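Local structure of aldehyde dehydrogenase (Burkholderia vietnamiensis, 5KF0) at residues V110-D115 with S446-N451; V255-G260 with G463-R468; S292-Q297 with M452-V457. The protein probably oxidises aldehydes to carboxylic acids using a nicotinamide cofactor. One frame throughout, in Å; residues are numbered along the deposited sequence.

Contact 1 of 3, residues V110-D115 with S446-N451; sequences VTRLID and SFRVDN. With ACT (acetate ion), chain H.
Asp450 OD1 is gripped by three donors: Arg112 NH2 at 2.9 Å, His170 NE2 and Asn166 ND2, the last two from helix 164-178. Its sister OD2 takes Arg112 NE, on the syn side. Arg112 is modelled in two conformers, and the grip is certain for one of them only; in that one NE and NH2 meet one carboxylate oxygen each, side-on. Both oxygens lie close to the guanidinium plane, which is turned 31° from the carboxylate. Bends at chi2 (-82°) and chi3 (-60°) curl the Arg112 chain off helix 103-123 to reach the aspartate. The salt bridge thus ties this helix to the irregular loop that leads from strand 438-441 to strand 461-462 in the aldehyde dehydrogenase fold. Arg448 O sits 3.7 Å above the centre of the Arg112 guanidinium and also accepts from Arg139 of the second subunit. Water 1 accepts from Asp450 N (3.1 Å), donates to Asp450 OD2 (2.6 Å), and reaches Asp115 OD2 weakly. Arg448, stretched out from CG to NE, gives NH1 to acetate OXT at 3.1 Å; Arg112 NH2 makes only long, weak bonds to the same ion, which probably came from the crystallisation liquor.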
loop_
_atom_site.group_PDB
_atom_site.type_symbol
_atom_site.label_atom_id
_atom_site.label_comp_id
_atom_site.label_asym_id
_atom_site.label_seq_id
_atom_site.Cartn_x
_atom_site.Cartn_y
_atom_site.Cartn_z
ATOM N N VAL A 110 -18.553 -12.936 -22.679
ATOM C CA VAL A 110 -17.446 -12.490 -23.525
ATOM C C VAL A 110 -17.013 -11.082 -23.125
ATOM O O VAL A 110 -15.819 -10.768 -23.102
ATOM C CB VAL A 110 -17.829 -12.584 -25.016
ATOM C CG1 VAL A 110 -16.656 -12.139 -25.902
ATOM C CG2 VAL A 110 -18.228 -14.021 -25.368
ATOM N N THR A 111 -17.969 -10.216 -22.779
ATOM C CA THR A 111 -17.597 -8.900 -22.263
ATOM C C THR A 111 -16.748 -9.031 -21.005
ATOM O O THR A 111 -15.759 -8.307 -20.834
ATOM C CB THR A 111 -18.850 -8.070 -21.989
ATOM O OG1 THR A 111 -19.564 -7.876 -23.218
ATOM C CG2 THR A 111 -18.493 -6.714 -21.386
ATOM N N ARG A 112 -17.096 -9.973 -20.131
ATOM C CA ARG A 112 -16.327 -10.203 -18.907
ATOM C C ARG A 112 -14.936 -10.736 -19.217
ATOM O O ARG A 112 -13.952 -10.359 -18.566
ATOM C CB ARG A 112 -17.074 -11.191 -18.008
ATOM C CG ARG A 112 -18.380 -10.662 -17.451
ATOM C CD ARG A 112 -18.152 -9.799 -16.221
ATOM N NE ARG A 112 -17.496 -10.545 -15.146
ATOM C CZ ARG A 112 -18.109 -11.420 -14.356
ATOM N NH1 ARG A 112 -19.407 -11.658 -14.510
ATOM N NH2 ARG A 112 -17.428 -12.063 -13.413
ATOM N N LEU A 113 -14.841 -11.642 -20.195
ATOM C CA LEU A 113 -13.545 -12.167 -20.630
ATOM C C LEU A 113 -12.612 -11.027 -21.014
ATOM O O LEU A 113 -11.441 -10.995 -20.621
ATOM C CB LEU A 113 -13.749 -13.109 -21.825
ATOM C CG LEU A 113 -12.516 -13.434 -22.692
ATOM C CD1 LEU A 113 -11.496 -14.282 -21.923
ATOM C CD2 LEU A 113 -12.913 -14.136 -23.997
ATOM N N ILE A 114 -13.129 -10.084 -21.804
ATOM C CA ILE A 114 -12.356 -8.910 -22.199
ATOM C C ILE A 114 -12.009 -8.057 -20.983
ATOM O O ILE A 114 -10.862 -7.618 -20.828
ATOM C CB ILE A 114 -13.126 -8.106 -23.265
ATOM C CG1 ILE A 114 -13.192 -8.903 -24.563
ATOM C CG2 ILE A 114 -12.452 -6.763 -23.500
ATOM C CD1 ILE A 114 -14.343 -8.498 -25.485
ATOM N N ASP A 115 -12.988 -7.824 -20.095
ATOM C CA ASP A 115 -12.751 -7.073 -18.862
ATOM C C ASP A 115 -11.621 -7.693 -18.049
ATOM O O ASP A 115 -10.737 -6.988 -17.545
ATOM C CB ASP A 115 -14.020 -7.028 -17.992
ATOM C CG ASP A 115 -15.121 -6.114 -18.542
ATOM O OD1 ASP A 115 -14.865 -5.276 -19.428
ATOM O OD2 ASP A 115 -16.266 -6.240 -18.047
ATOM N N SER A 446 -24.997 -12.956 -6.338
ATOM C CA SER A 446 -24.581 -13.347 -7.678
ATOM C C SER A 446 -23.732 -12.292 -8.383
ATOM O O SER A 446 -23.300 -12.549 -9.513
ATOM C CB SER A 446 -25.830 -13.671 -8.500
ATOM O OG SER A 446 -26.696 -14.489 -7.731
ATOM N N PHE A 447 -23.451 -11.147 -7.752
ATOM C CA PHE A 447 -22.669 -10.091 -8.388
ATOM C C PHE A 447 -21.170 -10.343 -8.237
ATOM O O PHE A 447 -20.689 -10.659 -7.142
ATOM C CB PHE A 447 -23.012 -8.721 -7.789
ATOM C CG PHE A 447 -22.136 -7.614 -8.301
ATOM C CD1 PHE A 447 -22.422 -7.011 -9.519
ATOM C CD2 PHE A 447 -21.012 -7.205 -7.601
ATOM C CE1 PHE A 447 -21.597 -6.005 -10.018
ATOM C CE2 PHE A 447 -20.190 -6.205 -8.104
ATOM C CZ PHE A 447 -20.493 -5.606 -9.306
ATOM N N ARG A 448 -20.436 -10.166 -9.339
ATOM C CA ARG A 448 -18.977 -10.153 -9.348
ATOM C C ARG A 448 -18.501 -9.168 -10.408
ATOM O O ARG A 448 -19.052 -9.117 -11.510
ATOM C CB ARG A 448 -18.399 -11.539 -9.654
ATOM C CG ARG A 448 -16.855 -11.556 -9.707
ATOM C CD ARG A 448 -16.343 -12.946 -10.059
ATOM N NE ARG A 448 -14.888 -13.011 -9.980
ATOM C CZ ARG A 448 -14.175 -14.103 -10.231
ATOM N NH1 ARG A 448 -14.779 -15.222 -10.634
ATOM N NH2 ARG A 448 -12.859 -14.078 -10.075
ATOM N N VAL A 449 -17.494 -8.378 -10.064
ATOM C CA VAL A 449 -16.768 -7.564 -11.033
ATOM C C VAL A 449 -15.318 -8.034 -11.012
ATOM O O VAL A 449 -14.800 -8.433 -9.962
ATOM C CB VAL A 449 -16.934 -6.051 -10.738
ATOM C CG1 VAL A 449 -16.499 -5.697 -9.327
ATOM C CG2 VAL A 449 -16.225 -5.189 -11.779
ATOM N N ASP A 450 -14.672 -8.052 -12.180
ATOM C CA ASP A 450 -13.548 -8.972 -12.317
ATOM C C ASP A 450 -12.265 -8.512 -11.645
ATOM O O ASP A 450 -11.335 -9.319 -11.534
ATOM C CB ASP A 450 -13.320 -9.273 -13.797
ATOM C CG ASP A 450 -14.463 -10.079 -14.374
ATOM O OD1 ASP A 450 -14.656 -11.222 -13.918
ATOM O OD2 ASP A 450 -15.180 -9.568 -15.256
ATOM N N ASN A 451 -12.181 -7.269 -11.161
ATOM C CA ASN A 451 -11.007 -6.886 -10.389
ATOM C C ASN A 451 -11.132 -7.207 -8.904
ATOM O O ASN A 451 -10.116 -7.191 -8.203
ATOM C CB ASN A 451 -10.712 -5.386 -10.547
ATOM C CG ASN A 451 -11.829 -4.514 -10.017
ATOM O OD1 ASN A 451 -12.998 -4.894 -10.059
ATOM N ND2 ASN A 451 -11.477 -3.322 -9.530
HETATM C C ACT H . -18.621 -15.237 -11.624
HETATM O O ACT H . -19.445 -14.417 -12.123
HETATM O OXT ACT H . -17.474 -15.277 -12.123
HETATM C CH3 ACT H . -18.965 -16.135 -10.477
HETATM O O HOH W 1 -16.149 -7.211 -14.740
#

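Contact 2 of 3, residues V255-G260 with G463-R468. With NDP (NADPH dihydro-nicotinamide-adenine-dinucleotide phosphate), chain E.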
loop_
_atom_site.group_PDB
_atom_site.type_symbol
_atom_site.label_atom_id
_atom_site.label_comp_id
_atom_site.label_asym_id
_atom_site.label_seq_id
_atom_site.Cartn_x
_atom_site.Cartn_y
_atom_site.Cartn_z
ATOM N N VAL A 255 -4.813 -23.624 -4.797
ATOM C CA VAL A 255 -5.867 -22.614 -4.737
ATOM C C VAL A 255 -7.146 -23.280 -5.225
ATOM O O VAL A 255 -7.131 -23.964 -6.250
ATOM C CB VAL A 255 -5.529 -21.387 -5.602
ATOM C CG1 VAL A 255 -6.747 -20.463 -5.726
ATOM C CG2 VAL A 255 -4.310 -20.628 -5.050
ATOM N N LEU A 256 -8.248 -23.090 -4.490
ATOM C CA LEU A 256 -9.525 -23.729 -4.802
ATOM C C LEU A 256 -10.627 -22.685 -4.910
ATOM O O LEU A 256 -10.814 -21.886 -3.990
ATOM C CB LEU A 256 -9.919 -24.748 -3.721
ATOM C CG LEU A 256 -8.939 -25.897 -3.491
ATOM C CD1 LEU A 256 -9.462 -26.762 -2.347
ATOM C CD2 LEU A 256 -8.751 -26.740 -4.759
ATOM N N GLU A 257 -11.364 -22.710 -6.018
ATOM C CA GLU A 257 -12.541 -21.861 -6.232
ATOM C C GLU A 257 -13.726 -22.800 -6.424
ATOM O O GLU A 257 -13.876 -23.395 -7.492
ATOM C CB GLU A 257 -12.345 -20.957 -7.453
ATOM C CG GLU A 257 -11.391 -19.784 -7.214
ATOM C CD GLU A 257 -12.048 -18.639 -6.469
ATOM O OE1 GLU A 257 -13.264 -18.708 -6.165
ATOM O OE2 GLU A 257 -11.324 -17.663 -6.160
ATOM N N LEU A 258 -14.575 -22.937 -5.403
ATOM C CA LEU A 258 -15.578 -23.996 -5.418
ATOM C C LEU A 258 -17.000 -23.434 -5.391
ATOM O O LEU A 258 -17.248 -22.355 -5.939
ATOM C CB LEU A 258 -15.324 -24.956 -4.248
ATOM C CG LEU A 258 -13.832 -25.311 -4.088
ATOM C CD1 LEU A 258 -13.586 -26.075 -2.798
ATOM C CD2 LEU A 258 -13.307 -26.115 -5.289
ATOM N N GLY A 259 -17.940 -24.160 -4.786
ATOM C CA GLY A 259 -19.350 -23.827 -4.925
ATOM C C GLY A 259 -20.058 -23.544 -3.611
ATOM O O GLY A 259 -19.403 -23.458 -2.568
ATOM N N GLY A 260 -21.384 -23.411 -3.640
ATOM C CA GLY A 260 -22.118 -23.130 -2.411
ATOM C C GLY A 260 -23.608 -23.045 -2.684
ATOM O O GLY A 260 -24.073 -23.270 -3.806
ATOM N N GLY A 463 -8.425 -19.462 -0.858
ATOM C CA GLY A 463 -7.720 -18.444 -1.621
ATOM C C GLY A 463 -8.685 -17.537 -2.375
ATOM O O GLY A 463 -9.909 -17.671 -2.298
ATOM N N ARG A 464 -8.109 -16.569 -3.098
ATOM C CA ARG A 464 -8.920 -15.609 -3.845
ATOM C C ARG A 464 -8.427 -15.446 -5.274
ATOM O O ARG A 464 -7.221 -15.451 -5.528
ATOM C CB ARG A 464 -8.919 -14.221 -3.198
ATOM C CG ARG A 464 -9.509 -14.206 -1.782
ATOM C CD ARG A 464 -11.036 -14.400 -1.795
ATOM N NE ARG A 464 -11.513 -14.291 -0.417
ATOM C CZ ARG A 464 -11.405 -15.262 0.486
ATOM N NH1 ARG A 464 -10.911 -16.457 0.155
ATOM N NH2 ARG A 464 -11.821 -15.046 1.727
ATOM N N GLU A 465 -9.373 -15.262 -6.194
ATOM C CA GLU A 465 -9.073 -14.786 -7.536
ATOM C C GLU A 465 -9.522 -13.329 -7.648
ATOM O O GLU A 465 -9.814 -12.673 -6.634
ATOM C CB GLU A 465 -9.694 -15.716 -8.587
ATOM C CG GLU A 465 -8.889 -17.019 -8.688
ATOM C CD GLU A 465 -9.336 -17.939 -9.800
ATOM O OE1 GLU A 465 -10.485 -17.799 -10.275
ATOM O OE2 GLU A 465 -8.543 -18.822 -10.183
ATOM N N GLY A 466 -9.548 -12.809 -8.878
ATOM C CA GLY A 466 -9.414 -11.374 -9.076
ATOM C C GLY A 466 -7.945 -11.097 -9.341
ATOM O O GLY A 466 -7.094 -11.656 -8.652
ATOM N N ILE A 467 -7.632 -10.270 -10.341
ATOM C CA ILE A 467 -6.298 -10.304 -10.950
ATOM C C ILE A 467 -5.193 -10.091 -9.916
ATOM O O ILE A 467 -4.212 -10.843 -9.880
ATOM C CB ILE A 467 -6.190 -9.273 -12.080
ATOM C CG1 ILE A 467 -7.142 -9.624 -13.231
ATOM C CG2 ILE A 467 -4.723 -9.179 -12.544
ATOM C CD1 ILE A 467 -6.959 -11.031 -13.798
ATOM N N ARG A 468 -5.300 -9.036 -9.100
ATOM C CA ARG A 468 -4.255 -8.765 -8.107
ATOM C C ARG A 468 -3.991 -9.970 -7.217
ATOM O O ARG A 468 -2.839 -10.258 -6.863
ATOM C CB ARG A 468 -4.651 -7.580 -7.220
ATOM C CG ARG A 468 -4.579 -6.230 -7.884
ATOM C CD ARG A 468 -5.159 -5.164 -6.959
ATOM N NE ARG A 468 -4.612 -5.278 -5.608
ATOM C CZ ARG A 468 -5.089 -4.622 -4.551
ATOM N NH1 ARG A 468 -6.121 -3.799 -4.694
ATOM N NH2 ARG A 468 -4.541 -4.788 -3.359
HETATM P PA NDP E . -16.489 -30.334 -11.852
HETATM O O1A NDP E . -15.882 -30.387 -10.491
HETATM O O2A NDP E . -17.364 -31.551 -12.155
HETATM O O5B NDP E . -15.393 -30.193 -12.995
HETATM C C5B NDP E . -14.561 -29.007 -12.976
HETATM C C4B NDP E . -13.277 -29.305 -13.704
HETATM O O4B NDP E . -12.499 -30.254 -12.940
HETATM C C3B NDP E . -13.450 -29.929 -15.095
HETATM O O3B NDP E . -12.415 -29.486 -15.967
HETATM C C2B NDP E . -13.272 -31.417 -14.791
HETATM O O2B NDP E . -12.841 -32.213 -15.914
HETATM C C1B NDP E . -12.137 -31.324 -13.787
HETATM N N9A NDP E . -11.949 -32.521 -12.976
HETATM C C8A NDP E . -12.885 -33.246 -12.288
HETATM N N7A NDP E . -12.383 -34.243 -11.598
HETATM C C5A NDP E . -11.024 -34.170 -11.855
HETATM C C6A NDP E . -9.928 -34.938 -11.413
HETATM N N6A NDP E . -10.038 -36.003 -10.609
HETATM N N1A NDP E . -8.697 -34.581 -11.845
HETATM C C2A NDP E . -8.579 -33.535 -12.666
HETATM N N3A NDP E . -9.535 -32.740 -13.154
HETATM C C4A NDP E . -10.741 -33.115 -12.707
HETATM O O3 NDP E . -17.351 -29.006 -11.980
HETATM P PN NDP E . -18.308 -28.441 -13.118
HETATM O O1N NDP E . -17.562 -28.340 -14.397
HETATM O O2N NDP E . -19.541 -29.309 -13.132
HETATM O O5D NDP E . -18.677 -26.976 -12.636
HETATM C C5D NDP E . -19.650 -26.663 -11.625
HETATM C C4D NDP E . -18.942 -26.473 -10.307
HETATM O O4D NDP E . -17.956 -25.412 -10.423
HETATM C C3D NDP E . -19.895 -26.062 -9.182
HETATM O O3D NDP E . -19.621 -26.731 -7.956
HETATM C C2D NDP E . -19.653 -24.556 -9.090
HETATM O O2D NDP E . -20.000 -23.934 -7.858
HETATM C C1D NDP E . -18.159 -24.485 -9.373
HETATM N N1N NDP E . -17.835 -23.127 -9.794
HETATM C C2N NDP E . -16.994 -22.328 -9.056
HETATM C C3N NDP E . -16.804 -21.023 -9.331
HETATM C C7N NDP E . -15.829 -20.184 -8.584
HETATM O O7N NDP E . -15.251 -19.277 -9.201
HETATM N N7N NDP E . -15.664 -20.387 -7.278
HETATM C C4N NDP E . -17.610 -20.363 -10.393
HETATM C C5N NDP E . -18.211 -21.370 -11.315
HETATM C C6N NDP E . -18.349 -22.633 -10.957
HETATM P P2B NDP E . -13.925 -32.865 -16.959
HETATM O O1X NDP E . -15.262 -32.313 -16.634
HETATM O O2X NDP E . -13.351 -32.516 -18.300
HETATM O O3X NDP E . -13.857 -34.365 -16.760
HETATM O O HOH W 2 -11.886 -19.469 -3.159
#
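With CG set beside the backbone N, a bend at chi2 (-79°) turns the Glu257 carboxylate into the space between the nicotinamide amide and Glu465. Glu257 ends strand 253-257 of the Rossmann-like cofactor-binding sheet and opens the Glu-Leu-Gly-Gly sequence familiar from aldehyde dehydrogenases. Its OE2 faces Glu465 and packs on Glu465 CB at 3.5 Å. Glu465 N is turned chiefly to Tyr454 O; its link to Glu257 OE2, 3.1 Å long and bent to 123°, is a weak second one. Glu465, extended beyond CG, runs past Glu257, its CD 3.8 Å from Glu257 CG, and OE2 continues to a salt bridge with Lys171. Nearer the strand, water 2 bridges Leu256 O and Gly463 O, just past the backbone bonding of Leu256 with Leu462 on strand 461-462. Gly463 O also receives Arg464 NH1, from above the carbonyl plane, while NH2 of that arginine reaches Pro477 O and Glu476 of the second subunit. On the cofactor side, N7N of the NADPH carboxamide gives one hydrogen to Glu257 OE1 at 3.1 Å and the other to Leu258 O at 2.9 Å, along an almost straight path of 177°.

Contact 3 of 3, residues S292-Q297 with M452-V457. With NDP (NADPH dihydro-nicotinamide-adenine-dinucleotide phosphate), chain E.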
loop_
_atom_site.group_PDB
_atom_site.type_symbol
_atom_site.label_atom_id
_atom_site.label_comp_id
_atom_site.label_asym_id
_atom_site.label_seq_id
_atom_site.Cartn_x
_atom_site.Cartn_y
_atom_site.Cartn_z
ATOM N N SER A 292 -24.574 -21.256 -11.692
ATOM C CA SER A 292 -23.602 -20.268 -11.255
ATOM C C SER A 292 -23.132 -20.635 -9.854
ATOM O O SER A 292 -23.945 -21.028 -9.011
ATOM C CB SER A 292 -24.198 -18.856 -11.218
ATOM O OG SER A 292 -23.331 -17.949 -10.538
ATOM N N CYS A 293 -21.826 -20.482 -9.607
ATOM C CA CYS A 293 -21.278 -20.735 -8.279
ATOM C C CYS A 293 -21.760 -19.736 -7.234
ATOM O O CYS A 293 -21.541 -19.975 -6.037
ATOM C CB CYS A 293 -19.751 -20.722 -8.327
ATOM S SG CYS A 293 -19.047 -19.383 -9.299
ATOM N N ILE A 294 -22.401 -18.635 -7.644
ATOM C CA ILE A 294 -22.997 -17.703 -6.693
ATOM C C ILE A 294 -24.452 -17.448 -7.048
ATOM O O ILE A 294 -25.010 -16.403 -6.693
ATOM C CB ILE A 294 -22.208 -16.383 -6.603
ATOM C CG1 ILE A 294 -21.806 -15.873 -7.996
ATOM C CG2 ILE A 294 -20.987 -16.556 -5.674
ATOM C CD1 ILE A 294 -21.034 -14.542 -7.958
ATOM N N GLY A 295 -25.082 -18.412 -7.719
ATOM C CA GLY A 295 -26.511 -18.312 -7.963
ATOM C C GLY A 295 -27.288 -18.267 -6.657
ATOM O O GLY A 295 -26.906 -18.880 -5.654
ATOM N N VAL A 296 -28.372 -17.497 -6.660
ATOM C CA VAL A 296 -29.227 -17.418 -5.477
ATOM C C VAL A 296 -29.996 -18.721 -5.328
ATOM O O VAL A 296 -30.820 -19.075 -6.178
ATOM C CB VAL A 296 -30.178 -16.221 -5.569
ATOM C CG1 VAL A 296 -31.240 -16.277 -4.446
ATOM C CG2 VAL A 296 -29.374 -14.906 -5.520
ATOM N N GLN A 297 -29.760 -19.422 -4.219
ATOM C CA GLN A 297 -30.477 -20.648 -3.907
ATOM C C GLN A 297 -31.458 -20.487 -2.759
ATOM O O GLN A 297 -32.490 -21.156 -2.747
ATOM C CB GLN A 297 -29.483 -21.770 -3.574
ATOM C CG GLN A 297 -30.107 -23.173 -3.426
ATOM C CD GLN A 297 -29.031 -24.247 -3.290
ATOM O OE1 GLN A 297 -27.973 -24.162 -3.918
ATOM N NE2 GLN A 297 -29.305 -25.266 -2.487
ATOM N N MET A 452 -12.326 -7.526 -8.421
ATOM C CA MET A 452 -12.513 -7.617 -6.981
ATOM C C MET A 452 -11.951 -8.933 -6.443
ATOM O O MET A 452 -11.930 -9.947 -7.150
ATOM C CB MET A 452 -13.998 -7.496 -6.639
ATOM C CG MET A 452 -14.818 -8.786 -6.753
ATOM S SD MET A 452 -16.587 -8.408 -6.647
ATOM C CE MET A 452 -17.257 -9.938 -5.995
ATOM N N PRO A 453 -11.482 -8.950 -5.192
ATOM C CA PRO A 453 -11.133 -10.237 -4.574
ATOM C C PRO A 453 -12.363 -11.138 -4.549
ATOM O O PRO A 453 -13.470 -10.695 -4.231
ATOM C CB PRO A 453 -10.673 -9.845 -3.160
ATOM C CG PRO A 453 -11.335 -8.510 -2.902
ATOM C CD PRO A 453 -11.419 -7.824 -4.239
ATOM N N TYR A 454 -12.182 -12.399 -4.941
ATOM C CA TYR A 454 -13.334 -13.279 -5.093
ATOM C C TYR A 454 -12.973 -14.702 -4.706
ATOM O O TYR A 454 -12.005 -15.264 -5.229
ATOM C CB TYR A 454 -13.848 -13.247 -6.539
ATOM C CG TYR A 454 -14.978 -14.213 -6.759
ATOM C CD1 TYR A 454 -16.261 -13.896 -6.337
ATOM C CD2 TYR A 454 -14.763 -15.452 -7.354
ATOM C CE1 TYR A 454 -17.311 -14.771 -6.525
ATOM C CE2 TYR A 454 -15.822 -16.342 -7.548
ATOM C CZ TYR A 454 -17.087 -15.986 -7.128
ATOM O OH TYR A 454 -18.152 -16.846 -7.324
ATOM N N GLY A 455 -13.764 -15.293 -3.816
ATOM C CA GLY A 455 -13.509 -16.665 -3.429
ATOM C C GLY A 455 -14.335 -17.035 -2.218
ATOM O O GLY A 455 -15.125 -16.238 -1.710
ATOM N N GLY A 456 -14.148 -18.280 -1.775
ATOM C CA GLY A 456 -14.954 -18.788 -0.685
ATOM C C GLY A 456 -14.169 -19.198 0.540
ATOM O O GLY A 456 -12.961 -19.442 0.468
ATOM N N VAL A 457 -14.856 -19.267 1.679
ATOM C CA VAL A 457 -14.321 -19.896 2.880
ATOM C C VAL A 457 -15.177 -21.123 3.184
ATOM O O VAL A 457 -16.045 -21.500 2.382
ATOM C CB VAL A 457 -14.271 -18.905 4.061
ATOM C CG1 VAL A 457 -13.286 -17.752 3.749
ATOM C CG2 VAL A 457 -15.674 -18.354 4.378
HETATM P PA NDP E . -16.489 -30.334 -11.852
HETATM O O1A NDP E . -15.882 -30.387 -10.491
HETATM O O2A NDP E . -17.364 -31.551 -12.155
HETATM O O5B NDP E . -15.393 -30.193 -12.995
HETATM C C5B NDP E . -14.561 -29.007 -12.976
HETATM C C4B NDP E . -13.277 -29.305 -13.704
HETATM O O4B NDP E . -12.499 -30.254 -12.940
HETATM C C3B NDP E . -13.450 -29.929 -15.095
HETATM O O3B NDP E . -12.415 -29.486 -15.967
HETATM C C2B NDP E . -13.272 -31.417 -14.791
HETATM O O2B NDP E . -12.841 -32.213 -15.914
HETATM C C1B NDP E . -12.137 -31.324 -13.787
HETATM N N9A NDP E . -11.949 -32.521 -12.976
HETATM C C8A NDP E . -12.885 -33.246 -12.288
HETATM N N7A NDP E . -12.383 -34.243 -11.598
HETATM C C5A NDP E . -11.024 -34.170 -11.855
HETATM C C6A NDP E . -9.928 -34.938 -11.413
HETATM N N6A NDP E . -10.038 -36.003 -10.609
HETATM N N1A NDP E . -8.697 -34.581 -11.845
HETATM C C2A NDP E . -8.579 -33.535 -12.666
HETATM N N3A NDP E . -9.535 -32.740 -13.154
HETATM C C4A NDP E . -10.741 -33.115 -12.707
HETATM O O3 NDP E . -17.351 -29.006 -11.980
HETATM P PN NDP E . -18.308 -28.441 -13.118
HETATM O O1N NDP E . -17.562 -28.340 -14.397
HETATM O O2N NDP E . -19.541 -29.309 -13.132
HETATM O O5D NDP E . -18.677 -26.976 -12.636
HETATM C C5D NDP E . -19.650 -26.663 -11.625
HETATM C C4D NDP E . -18.942 -26.473 -10.307
HETATM O O4D NDP E . -17.956 -25.412 -10.423
HETATM C C3D NDP E . -19.895 -26.062 -9.182
HETATM O O3D NDP E . -19.621 -26.731 -7.956
HETATM C C2D NDP E . -19.653 -24.556 -9.090
HETATM O O2D NDP E . -20.000 -23.934 -7.858
HETATM C C1D NDP E . -18.159 -24.485 -9.373
HETATM N N1N NDP E . -17.835 -23.127 -9.794
HETATM C C2N NDP E . -16.994 -22.328 -9.056
HETATM C C3N NDP E . -16.804 -21.023 -9.331
HETATM C C7N NDP E . -15.829 -20.184 -8.584
HETATM O O7N NDP E . -15.251 -19.277 -9.201
HETATM N N7N NDP E . -15.664 -20.387 -7.278
HETATM C C4N NDP E . -17.610 -20.363 -10.393
HETATM C C5N NDP E . -18.211 -21.370 -11.315
HETATM C C6N NDP E . -18.349 -22.633 -10.957
HETATM P P2B NDP E . -13.925 -32.865 -16.959
HETATM O O1X NDP E . -15.262 -32.313 -16.634
HETATM O O2X NDP E . -13.351 -32.516 -18.300
HETATM O O3X NDP E . -13.857 -34.365 -16.760
#
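The cysteine loop of the nicotinamide pocket, a type I turn from Ser292 to Gly295 with an ST turn inside it, meets the phenol of Tyr454 here. Ser292 OG accepts from Ile294 N at 3.1 Å, and Gly295 N closes the wider turn on Ser292 O. Cys293 SG is covalently bonded to C4N of NADPH at 2.1 Å, so the model holds a cysteine-cofactor adduct. Its chi1 of 44° places SG between the backbone N and the carbonyl carbon, where it meets C4N and Tyr454 OH. Tyr454 comes in hydroxyl first: OH stands 3.3 Å from Cys293 SG, which lies near the ring plane. Ile294 and Tyr454 come at each other from opposite directions, with Ile294 CG2 3.3 Å from Tyr454 OH; Ile294 CD1 lies oblique to the ring, 4.0 Å from Tyr454 CE1. No hydrogen bond crosses the contact, and the buried hydroxyl has no polar partner in the model. At another part of the ring edge, Tyr454 CE2 is 3.4 Å from the carboxamide O7N. Gln416 on strand 416-420 touches both Ile294 and Tyr454; the cysteine loop bridges helix 274-286 and strand 298-302, while Tyr454 belongs to the long connection between strands 438-441 and 461-462.

In the fold
The six segments come along the chain as 110-115, 255-260, 292-297, 446-451, 452-457 and 463-468. The last three lie close together in sequence around strand 461-462, and this late part of the chain meets three earlier elements: helix 103-123 in contact 1, the end of strand 253-257 in contact 2 and the cysteine loop in contact 3. Contact 3 is nested within contact 2, whereas contact 1 crosses both. Centres of contacts 2 and 3 are about 9 Å apart, and contact 1 lies about 13 to 14 Å from each. Contacts 2 and 3 both touch the NADPH, and all three reach the second subunit, placing the nicotinamide pocket close to that interface.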